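Local coordinates for ferric iron-binding protein HitA (PDB 6IWF) that binds ferric iron and, as a bacterial solute-binding protein of the periplasmic type, probably delivers it for uptake, with a likely part in gallium internalization, at residues N176-K181 with Y197-L201; R102-Y108 with M190-Y196; M180-N185 with E204-S210. Residues are numbered along the deposited sequence.

Interaction 1: N176-K181 with Y197-L201; sequences NVTAMK and YWYTL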
loop_
_atom_site.group_PDB
_atom_site.type_symbol
_atom_site.label_atom_id
_atom_site.label_comp_id
_atom_site.label_asym_id
_atom_site.label_seq_id
_atom_site.Cartn_x
_atom_site.Cartn_y
_atom_site.Cartn_z
ATOM N N ASN A 176 -6.106 6.521 8.784
ATOM C CA ASN A 176 -6.461 7.079 7.478
ATOM C C ASN A 176 -7.967 7.274 7.345
ATOM O O ASN A 176 -8.416 8.247 6.724
ATOM C CB ASN A 176 -5.952 6.187 6.339
ATOM C CG ASN A 176 -4.452 6.242 6.166
ATOM O OD1 ASN A 176 -3.894 7.265 5.772
ATOM N ND2 ASN A 176 -3.788 5.119 6.430
ATOM N N VAL A 177 -8.769 6.352 7.893
ATOM C CA VAL A 177 -10.218 6.489 7.756
ATOM C C VAL A 177 -10.701 7.718 8.512
ATOM O O VAL A 177 -11.584 8.449 8.045
ATOM C CB VAL A 177 -10.940 5.211 8.227
ATOM C CG1 VAL A 177 -12.464 5.394 8.121
ATOM C CG2 VAL A 177 -10.484 4.013 7.412
ATOM N N THR A 178 -10.110 7.980 9.679
ATOM C CA THR A 178 -10.424 9.195 10.427
ATOM C C THR A 178 -10.076 10.460 9.642
ATOM O O THR A 178 -10.863 11.416 9.617
ATOM C CB THR A 178 -9.682 9.176 11.761
ATOM O OG1 THR A 178 -10.003 7.960 12.460
ATOM C CG2 THR A 178 -10.087 10.367 12.603
ATOM N N ALA A 179 -8.898 10.494 9.016
ATOM C CA ALA A 179 -8.515 11.655 8.208
ATOM C C ALA A 179 -9.457 11.846 7.018
ATOM O O ALA A 179 -9.821 12.984 6.675
ATOM C CB ALA A 179 -7.070 11.498 7.725
ATOM N N MET A 180 -9.853 10.750 6.372
ATOM C CA MET A 180 -10.748 10.841 5.220
ATOM C C MET A 180 -12.130 11.308 5.641
ATOM O O MET A 180 -12.735 12.165 4.986
ATOM C CB MET A 180 -10.828 9.491 4.500
ATOM C CG MET A 180 -11.768 9.441 3.299
ATOM S SD MET A 180 -11.138 10.340 1.855
ATOM C CE MET A 180 -12.183 11.800 1.871
ATOM N N LYS A 181 -12.648 10.773 6.747
ATOM C CA LYS A 181 -13.930 11.268 7.216
ATOM C C LYS A 181 -13.832 12.717 7.682
ATOM O O LYS A 181 -14.807 13.464 7.557
ATOM C CB LYS A 181 -14.466 10.356 8.327
ATOM C CG LYS A 181 -14.958 9.002 7.807
ATOM C CD LYS A 181 -15.358 8.072 8.949
ATOM C CE LYS A 181 -15.955 6.746 8.445
ATOM N NZ LYS A 181 -16.435 5.870 9.578
ATOM N N TYR A 197 -9.162 4.759 0.121
ATOM C CA TYR A 197 -9.987 5.130 1.276
ATOM C C TYR A 197 -11.208 5.931 0.854
ATOM O O TYR A 197 -12.286 5.797 1.448
ATOM C CB TYR A 197 -9.173 5.940 2.281
ATOM C CG TYR A 197 -8.130 5.129 2.995
ATOM C CD1 TYR A 197 -8.478 4.300 4.058
ATOM C CD2 TYR A 197 -6.790 5.196 2.614
ATOM C CE1 TYR A 197 -7.523 3.545 4.714
ATOM C CE2 TYR A 197 -5.833 4.446 3.268
ATOM C CZ TYR A 197 -6.207 3.624 4.313
ATOM O OH TYR A 197 -5.256 2.880 4.972
ATOM N N TRP A 198 -11.052 6.798 -0.140
ATOM C CA TRP A 198 -12.197 7.541 -0.646
ATOM C C TRP A 198 -13.257 6.596 -1.205
ATOM O O TRP A 198 -14.455 6.769 -0.943
ATOM C CB TRP A 198 -11.724 8.529 -1.714
ATOM C CG TRP A 198 -12.768 9.464 -2.222
ATOM C CD1 TRP A 198 -13.073 10.708 -1.738
ATOM C CD2 TRP A 198 -13.621 9.251 -3.347
ATOM N NE1 TRP A 198 -14.075 11.274 -2.487
ATOM C CE2 TRP A 198 -14.431 10.401 -3.483
ATOM C CE3 TRP A 198 -13.785 8.197 -4.251
ATOM C CZ2 TRP A 198 -15.392 10.526 -4.484
ATOM C CZ3 TRP A 198 -14.746 8.318 -5.251
ATOM C CH2 TRP A 198 -15.535 9.481 -5.361
ATOM N N TYR A 199 -12.831 5.575 -1.958
ATOM C CA TYR A 199 -13.791 4.651 -2.556
ATOM C C TYR A 199 -14.499 3.806 -1.500
ATOM O O TYR A 199 -15.702 3.543 -1.618
ATOM C CB TYR A 199 -13.090 3.768 -3.590
ATOM C CG TYR A 199 -12.704 4.521 -4.835
ATOM C CD1 TYR A 199 -11.487 5.206 -4.919
ATOM C CD2 TYR A 199 -13.577 4.600 -5.919
ATOM C CE1 TYR A 199 -11.130 5.911 -6.054
ATOM C CE2 TYR A 199 -13.231 5.304 -7.054
ATOM C CZ TYR A 199 -12.015 5.962 -7.120
ATOM O OH TYR A 199 -11.684 6.651 -8.260
ATOM N N THR A 200 -13.778 3.367 -0.462
ATOM C CA THR A 200 -14.435 2.626 0.614
ATOM C C THR A 200 -15.506 3.475 1.288
ATOM O O THR A 200 -16.624 3.003 1.531
ATOM C CB THR A 200 -13.409 2.146 1.641
ATOM O OG1 THR A 200 -12.420 1.339 0.987
ATOM C CG2 THR A 200 -14.104 1.327 2.730
ATOM N N LEU A 201 -15.191 4.741 1.573
ATOM C CA LEU A 201 -16.158 5.625 2.216
ATOM C C LEU A 201 -17.351 5.894 1.306
ATOM O O LEU A 201 -18.496 5.937 1.775
ATOM C CB LEU A 201 -15.485 6.941 2.619
ATOM C CG LEU A 201 -16.351 7.902 3.429
ATOM C CD1 LEU A 201 -16.793 7.211 4.711
ATOM C CD2 LEU A 201 -15.610 9.200 3.738
#
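Two helices of the periplasmic-binding-protein fold cross here beside the iron site: the axes of the short segments 176-181 and 197-201 pass 10.1 Å apart at a signed angle of -71°, so contact is confined to a few residues and buries 379 Å² in total. The aromatic part comes first. Asn176 CB sits over one face of the Tyr197 ring, 3.5 Å from its centroid and 19° off the ring normal, a CH-pi contact, while Val177 CG2 meets the same ring at CD1 (3.9 Å). Tyr197 is a ligand of Fe(3+), although no iron is bound to this chain; its side chain lies close to those of Tyr196 and His12, also iron-binding positions. A second aromatic contact is Met-aromatic: Met180 SD lies 5.1 Å from the centroid of the five-membered ring of Trp198, at 79° off the normal and therefore at the ring edge. The indole nitrogen of Trp198 itself hydrogen-bonds to the backbone oxygen of Ser210. A third group is apolar. Leu201 points toward the first helix and receives Met180 CG on its CD2 (3.9 Å), and the aliphatic part of Lys181 also packs on Leu201, CE to CD1 at 3.9 Å. Polar atoms approach at the iron-site end, where Asn176 ND2 lies 3.0 Å from Tyr197 OH.

Interaction 2: R102-Y108 with M190-Y196; sequences RTRVLAY and MALINNY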
loop_
_atom_site.group_PDB
_atom_site.type_symbol
_atom_site.label_atom_id
_atom_site.label_comp_id
_atom_site.label_asym_id
_atom_site.label_seq_id
_atom_site.Cartn_x
_atom_site.Cartn_y
_atom_site.Cartn_z
ATOM N N ARG A 102 -1.604 0.887 -5.703
ATOM C CA ARG A 102 -2.453 1.998 -5.296
ATOM C C ARG A 102 -1.683 3.286 -5.529
ATOM O O ARG A 102 -0.471 3.266 -5.762
ATOM C CB ARG A 102 -2.809 1.914 -3.820
ATOM C CG ARG A 102 -1.568 2.247 -3.044
ATOM C CD ARG A 102 -1.396 1.490 -1.809
ATOM N NE ARG A 102 -1.466 0.051 -1.994
ATOM C CZ ARG A 102 -1.620 -0.766 -0.964
ATOM N NH1 ARG A 102 -1.689 -2.065 -1.143
ATOM N NH2 ARG A 102 -1.712 -0.249 0.259
ATOM N N THR A 103 -2.365 4.421 -5.387
ATOM C CA THR A 103 -1.703 5.701 -5.615
ATOM C C THR A 103 -2.023 6.685 -4.501
ATOM O O THR A 103 -3.141 6.710 -3.974
ATOM C CB THR A 103 -2.098 6.306 -6.999
ATOM O OG1 THR A 103 -1.367 7.523 -7.225
ATOM C CG2 THR A 103 -3.597 6.586 -7.112
ATOM N N ARG A 104 -1.035 7.503 -4.151
ATOM C CA ARG A 104 -1.289 8.614 -3.247
ATOM C C ARG A 104 -2.118 9.674 -3.957
ATOM O O ARG A 104 -1.994 9.886 -5.169
ATOM C CB ARG A 104 0.029 9.221 -2.751
ATOM C CG ARG A 104 0.964 8.200 -2.095
ATOM C CD ARG A 104 0.499 7.847 -0.725
ATOM N NE ARG A 104 0.568 8.977 0.204
ATOM C CZ ARG A 104 0.124 8.886 1.453
ATOM N NH1 ARG A 104 -0.391 7.734 1.873
ATOM N NH2 ARG A 104 0.197 9.917 2.275
ATOM N N VAL A 105 -2.982 10.331 -3.192
ATOM C CA VAL A 105 -3.847 11.391 -3.696
ATOM C C VAL A 105 -3.921 12.489 -2.644
ATOM O O VAL A 105 -3.387 12.361 -1.537
ATOM C CB VAL A 105 -5.261 10.878 -4.036
ATOM C CG1 VAL A 105 -5.192 9.828 -5.130
ATOM C CG2 VAL A 105 -5.942 10.316 -2.790
ATOM N N LEU A 106 -4.603 13.578 -3.001
ATOM C CA LEU A 106 -4.968 14.644 -2.073
ATOM C C LEU A 106 -6.498 14.677 -2.013
ATOM O O LEU A 106 -7.152 15.126 -2.960
ATOM C CB LEU A 106 -4.379 15.993 -2.524
ATOM C CG LEU A 106 -4.639 17.184 -1.596
ATOM C CD1 LEU A 106 -3.815 17.078 -0.315
ATOM C CD2 LEU A 106 -4.285 18.462 -2.345
ATOM N N ALA A 107 -7.088 14.180 -0.929
ATOM C CA ALA A 107 -8.534 14.326 -0.768
ATOM C C ALA A 107 -8.818 15.751 -0.315
ATOM O O ALA A 107 -8.048 16.322 0.462
ATOM C CB ALA A 107 -9.081 13.317 0.239
ATOM N N TYR A 108 -9.883 16.351 -0.841
ATOM C CA TYR A 108 -10.178 17.726 -0.461
ATOM C C TYR A 108 -11.683 17.949 -0.446
ATOM O O TYR A 108 -12.448 17.231 -1.094
ATOM C CB TYR A 108 -9.492 18.740 -1.390
ATOM C CG TYR A 108 -10.062 18.821 -2.796
ATOM C CD1 TYR A 108 -9.740 17.862 -3.752
ATOM C CD2 TYR A 108 -10.892 19.871 -3.173
ATOM C CE1 TYR A 108 -10.251 17.925 -5.043
ATOM C CE2 TYR A 108 -11.417 19.945 -4.484
ATOM C CZ TYR A 108 -11.090 18.965 -5.401
ATOM O OH TYR A 108 -11.590 19.009 -6.695
ATOM N N MET A 190 -8.210 19.296 3.594
ATOM C CA MET A 190 -7.658 18.281 2.704
ATOM C C MET A 190 -6.893 17.248 3.526
ATOM O O MET A 190 -6.614 17.453 4.703
ATOM C CB MET A 190 -6.753 18.923 1.635
ATOM C CG MET A 190 -5.557 19.649 2.174
ATOM S SD MET A 190 -4.805 20.749 0.931
ATOM C CE MET A 190 -6.213 21.465 0.274
ATOM N N ALA A 191 -6.537 16.129 2.891
ATOM C CA ALA A 191 -5.726 15.126 3.571
ATOM C C ALA A 191 -4.926 14.326 2.557
ATOM O O ALA A 191 -5.404 14.060 1.449
ATOM C CB ALA A 191 -6.586 14.171 4.419
ATOM N N LEU A 192 -3.714 13.946 2.961
ATOM C CA LEU A 192 -2.823 13.100 2.176
ATOM C C LEU A 192 -3.133 11.646 2.505
ATOM O O LEU A 192 -2.963 11.229 3.653
ATOM C CB LEU A 192 -1.372 13.424 2.525
ATOM C CG LEU A 192 -0.902 14.847 2.221
ATOM C CD1 LEU A 192 0.481 15.059 2.785
ATOM C CD2 LEU A 192 -0.907 15.060 0.697
ATOM N N ILE A 193 -3.600 10.878 1.515
ATOM C CA ILE A 193 -4.062 9.506 1.730
ATOM C C ILE A 193 -3.870 8.705 0.449
ATOM O O ILE A 193 -3.619 9.252 -0.619
ATOM C CB ILE A 193 -5.555 9.426 2.134
ATOM C CG1 ILE A 193 -6.422 10.101 1.065
ATOM C CG2 ILE A 193 -5.806 10.004 3.515
ATOM C CD1 ILE A 193 -7.854 9.600 1.052
ATOM N N ASN A 194 -3.982 7.383 0.562
ATOM C CA ASN A 194 -4.066 6.548 -0.622
ATOM C C ASN A 194 -5.475 6.589 -1.198
ATOM O O ASN A 194 -6.461 6.806 -0.482
ATOM C CB ASN A 194 -3.680 5.115 -0.281
ATOM C CG ASN A 194 -2.186 4.888 -0.374
ATOM O OD1 ASN A 194 -1.496 5.526 -1.184
ATOM N ND2 ASN A 194 -1.681 3.968 0.431
ATOM N N ASN A 195 -5.566 6.344 -2.507
ATOM C CA ASN A 195 -6.822 6.596 -3.209
ATOM C C ASN A 195 -7.964 5.741 -2.678
ATOM O O ASN A 195 -9.121 6.182 -2.690
ATOM C CB ASN A 195 -6.629 6.339 -4.707
ATOM C CG ASN A 195 -6.450 4.873 -5.014
ATOM O OD1 ASN A 195 -5.419 4.274 -4.693
ATOM N ND2 ASN A 195 -7.471 4.269 -5.621
ATOM N N TYR A 196 -7.673 4.521 -2.209
ATOM C CA TYR A 196 -8.770 3.575 -2.015
ATOM C C TYR A 196 -9.643 3.918 -0.809
ATOM O O TYR A 196 -10.780 3.435 -0.741
ATOM C CB TYR A 196 -8.222 2.143 -1.913
ATOM C CG TYR A 196 -7.202 1.936 -0.833
ATOM C CD1 TYR A 196 -7.597 1.801 0.494
ATOM C CD2 TYR A 196 -5.847 1.858 -1.128
ATOM C CE1 TYR A 196 -6.667 1.604 1.501
ATOM C CE2 TYR A 196 -4.906 1.661 -0.116
ATOM C CZ TYR A 196 -5.331 1.540 1.196
ATOM O OH TYR A 196 -4.418 1.343 2.218
HETATM O O HOH W 1 0.672 4.657 -2.964
HETATM O O HOH W 2 -1.067 10.365 5.203
#
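Strands 102-108 and 190-194 pair antiparallel in the mixed sheet of this binding-protein fold, their axes 4.6 Å apart at 153°. Val105-Ile193 and Ala107-Ala191 are hydrogen-bonded pairs; the bond from Ile193 N to Val105 O, at 3.4 Å, is weak. Side chains alternate: Val105, Ala107, Ala191 and Ile193 share one face, where Ala107 and Ile193 pack on Met180 and Ala191 on Val183 of helix 176-184, and Leu106 (t, p) meets Leu192 (m, t) on the other, CD1 to CD2 at 3.7 Å. Arg104 starts away from its partner, but three successive m angles fold its guanidinium back over Ile193 C; a water links its NH2 to Leu192 O. Asn195 (chi1 p) bonds Thr103 twice: OD1 accepts from Thr103 N at 3.1 Å and its own N donates to Thr103 O at 2.9 Å. Tyr196, an Fe(3+) ligand in the iron-bound protein, hydrogen-bonds through OH to Glu60, another ligand. Arg102 forms a salt bridge with Glu263, and its NH2 lies 3.7 Å from Tyr196 OH.

Interaction 3: M180-N185 with E204-S210; sequences MKAVEN and EKGELNS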
loop_
_atom_site.group_PDB
_atom_site.type_symbol
_atom_site.label_atom_id
_atom_site.label_comp_id
_atom_site.label_asym_id
_atom_site.label_seq_id
_atom_site.Cartn_x
_atom_site.Cartn_y
_atom_site.Cartn_z
ATOM N N MET A 180 -9.853 10.750 6.372
ATOM C CA MET A 180 -10.748 10.841 5.220
ATOM C C MET A 180 -12.130 11.308 5.641
ATOM O O MET A 180 -12.735 12.165 4.986
ATOM C CB MET A 180 -10.828 9.491 4.500
ATOM C CG MET A 180 -11.768 9.441 3.299
ATOM S SD MET A 180 -11.138 10.340 1.855
ATOM C CE MET A 180 -12.183 11.800 1.871
ATOM N N LYS A 181 -12.648 10.773 6.747
ATOM C CA LYS A 181 -13.930 11.268 7.216
ATOM C C LYS A 181 -13.832 12.717 7.682
ATOM O O LYS A 181 -14.807 13.464 7.557
ATOM C CB LYS A 181 -14.466 10.356 8.327
ATOM C CG LYS A 181 -14.958 9.002 7.807
ATOM C CD LYS A 181 -15.358 8.072 8.949
ATOM C CE LYS A 181 -15.955 6.746 8.445
ATOM N NZ LYS A 181 -16.435 5.870 9.578
ATOM N N ALA A 182 -12.671 13.143 8.200
ATOM C CA ALA A 182 -12.527 14.534 8.624
ATOM C C ALA A 182 -12.607 15.487 7.434
ATOM O O ALA A 182 -13.175 16.579 7.545
ATOM C CB ALA A 182 -11.215 14.738 9.382
ATOM N N VAL A 183 -12.048 15.098 6.284
ATOM C CA VAL A 183 -12.239 15.903 5.077
ATOM C C VAL A 183 -13.702 15.893 4.669
ATOM O O VAL A 183 -14.286 16.937 4.351
ATOM C CB VAL A 183 -11.348 15.398 3.931
ATOM C CG1 VAL A 183 -11.632 16.206 2.650
ATOM C CG2 VAL A 183 -9.888 15.493 4.309
ATOM N N GLU A 184 -14.309 14.703 4.650
ATOM C CA GLU A 184 -15.690 14.576 4.211
ATOM C C GLU A 184 -16.638 15.358 5.107
ATOM O O GLU A 184 -17.637 15.904 4.623
ATOM C CB GLU A 184 -16.080 13.095 4.174
ATOM C CG GLU A 184 -17.540 12.849 3.837
ATOM C CD GLU A 184 -17.876 13.238 2.411
ATOM O OE1 GLU A 184 -16.944 13.294 1.572
ATOM O OE2 GLU A 184 -19.070 13.480 2.118
ATOM N N ASN A 185 -16.332 15.443 6.404
ATOM C CA ASN A 185 -17.185 16.099 7.389
ATOM C C ASN A 185 -16.806 17.552 7.645
ATOM O O ASN A 185 -17.332 18.161 8.584
ATOM C CB ASN A 185 -17.152 15.327 8.709
ATOM C CG ASN A 185 -17.899 14.011 8.633
ATOM O OD1 ASN A 185 -18.869 13.877 7.881
ATOM N ND2 ASN A 185 -17.460 13.033 9.418
ATOM N N GLU A 204 -19.820 3.142 1.328
ATOM C CA GLU A 204 -20.614 3.095 2.550
ATOM C C GLU A 204 -21.683 4.185 2.577
ATOM O O GLU A 204 -22.819 3.928 2.992
ATOM C CB GLU A 204 -19.693 3.212 3.767
ATOM C CG GLU A 204 -20.405 3.375 5.106
ATOM C CD GLU A 204 -19.438 3.359 6.286
ATOM O OE1 GLU A 204 -18.539 4.233 6.342
ATOM O OE2 GLU A 204 -19.575 2.470 7.159
ATOM N N LYS A 205 -21.350 5.399 2.133
ATOM C CA LYS A 205 -22.256 6.539 2.266
ATOM C C LYS A 205 -23.076 6.822 1.014
ATOM O O LYS A 205 -24.081 7.539 1.105
ATOM C CB LYS A 205 -21.474 7.805 2.642
ATOM C CG LYS A 205 -20.819 7.754 4.009
ATOM C CD LYS A 205 -20.057 9.036 4.316
ATOM C CE LYS A 205 -20.939 10.276 4.195
ATOM N NZ LYS A 205 -20.770 11.181 5.370
ATOM N N GLY A 206 -22.679 6.288 -0.141
ATOM C CA GLY A 206 -23.406 6.501 -1.378
ATOM C C GLY A 206 -22.836 7.603 -2.251
ATOM O O GLY A 206 -22.284 7.338 -3.326
ATOM N N GLU A 207 -22.976 8.848 -1.802
ATOM C CA GLU A 207 -22.432 10.006 -2.499
ATOM C C GLU A 207 -21.611 10.821 -1.516
ATOM O O GLU A 207 -21.994 10.960 -0.354
ATOM C CB GLU A 207 -23.544 10.873 -3.108
ATOM C CG GLU A 207 -24.131 10.300 -4.385
ATOM C CD GLU A 207 -23.054 9.914 -5.394
ATOM O OE1 GLU A 207 -22.165 10.749 -5.678
ATOM O OE2 GLU A 207 -23.102 8.772 -5.906
ATOM N N LEU A 208 -20.477 11.343 -1.972
ATOM C CA LEU A 208 -19.571 12.078 -1.099
ATOM C C LEU A 208 -19.509 13.556 -1.468
ATOM O O LEU A 208 -19.684 13.940 -2.629
ATOM C CB LEU A 208 -18.153 11.493 -1.148
ATOM C CG LEU A 208 -17.964 10.108 -0.523
ATOM C CD1 LEU A 208 -16.483 9.742 -0.476
ATOM C CD2 LEU A 208 -18.594 10.028 0.870
ATOM N N ASN A 209 -19.234 14.377 -0.452
ATOM C CA ASN A 209 -18.893 15.779 -0.659
ATOM C C ASN A 209 -17.445 15.935 -1.109
ATOM O O ASN A 209 -17.142 16.757 -1.983
ATOM C CB ASN A 209 -19.108 16.560 0.640
ATOM C CG ASN A 209 -20.567 16.802 0.940
ATOM O OD1 ASN A 209 -21.372 16.993 0.026
ATOM N ND2 ASN A 209 -20.921 16.788 2.223
ATOM N N SER A 210 -16.552 15.149 -0.525
ATOM C CA SER A 210 -15.132 15.282 -0.803
ATOM C C SER A 210 -14.803 14.748 -2.195
ATOM O O SER A 210 -15.537 13.943 -2.783
ATOM C CB SER A 210 -14.318 14.545 0.261
ATOM O OG SER A 210 -14.508 13.146 0.153
#
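A helix C-terminus meets the chain leaving the next helix: within the solute-binding-protein fold, one carboxylate of helix 176-184 receives the polypeptide that runs from helix 196-205 into strand 211-213. Glu204, near the end of that helix, points toward the first segment, yet its OE1 stays 4.2 Å from Lys181 NZ, too far for a salt bridge. Lys205 reaches over Glu184, NZ to CG at 3.9 Å; its charge is likewise beyond salt-bridge range, at 4.3 Å from NZ to Glu184 OE2. Gly206 then leaves the helical conformation with phi 98° and psi -70°, angles at which a CB would collide with the preceding carbonyl oxygen, so the turn itself calls for glycine. Leu208 brings the chain back, its CB 3.5 Å from Glu184 OE1. Next come two consecutive amides: Asn209 N donates to Glu184 OE2 at 2.7 Å (171° at the hydrogen), and Ser210 N donates to Glu184 OE1 at 2.8 Å (162°). Glu184 is buried, and these donors supply hydrogen bonds to its carboxylate oxygens. Ser210 also packs its CB against Val183 CG1 (4.0 Å), and its hydroxyl gives OE1 another bond, from Ser210 OG to Glu184 OE1 at 2.8 Å.

The three contacts form one continuous block on the same side of the chain's centre. Centres of interactions 1 and 3 lie about 7 Å apart, those of 1 and 2 about 9 Å, and those of 2 and 3 about 13 Å. Strand 97-108 comes first in sequence; helix 176-184, strand 190-194 and helix 196-205 then follow in order. Interactions 1 and 3 use the same two helices and share Met180 and Lys181. Met180 also joins interaction 2, its SD 3.5 Å from Ile193 CD1. Tyr196 and Tyr197, where strand 190-194 passes into helix 196-205, belong to interactions 2 and 1 respectively, so both contacts hold an iron ligand, whereas interaction 3 lies farther out.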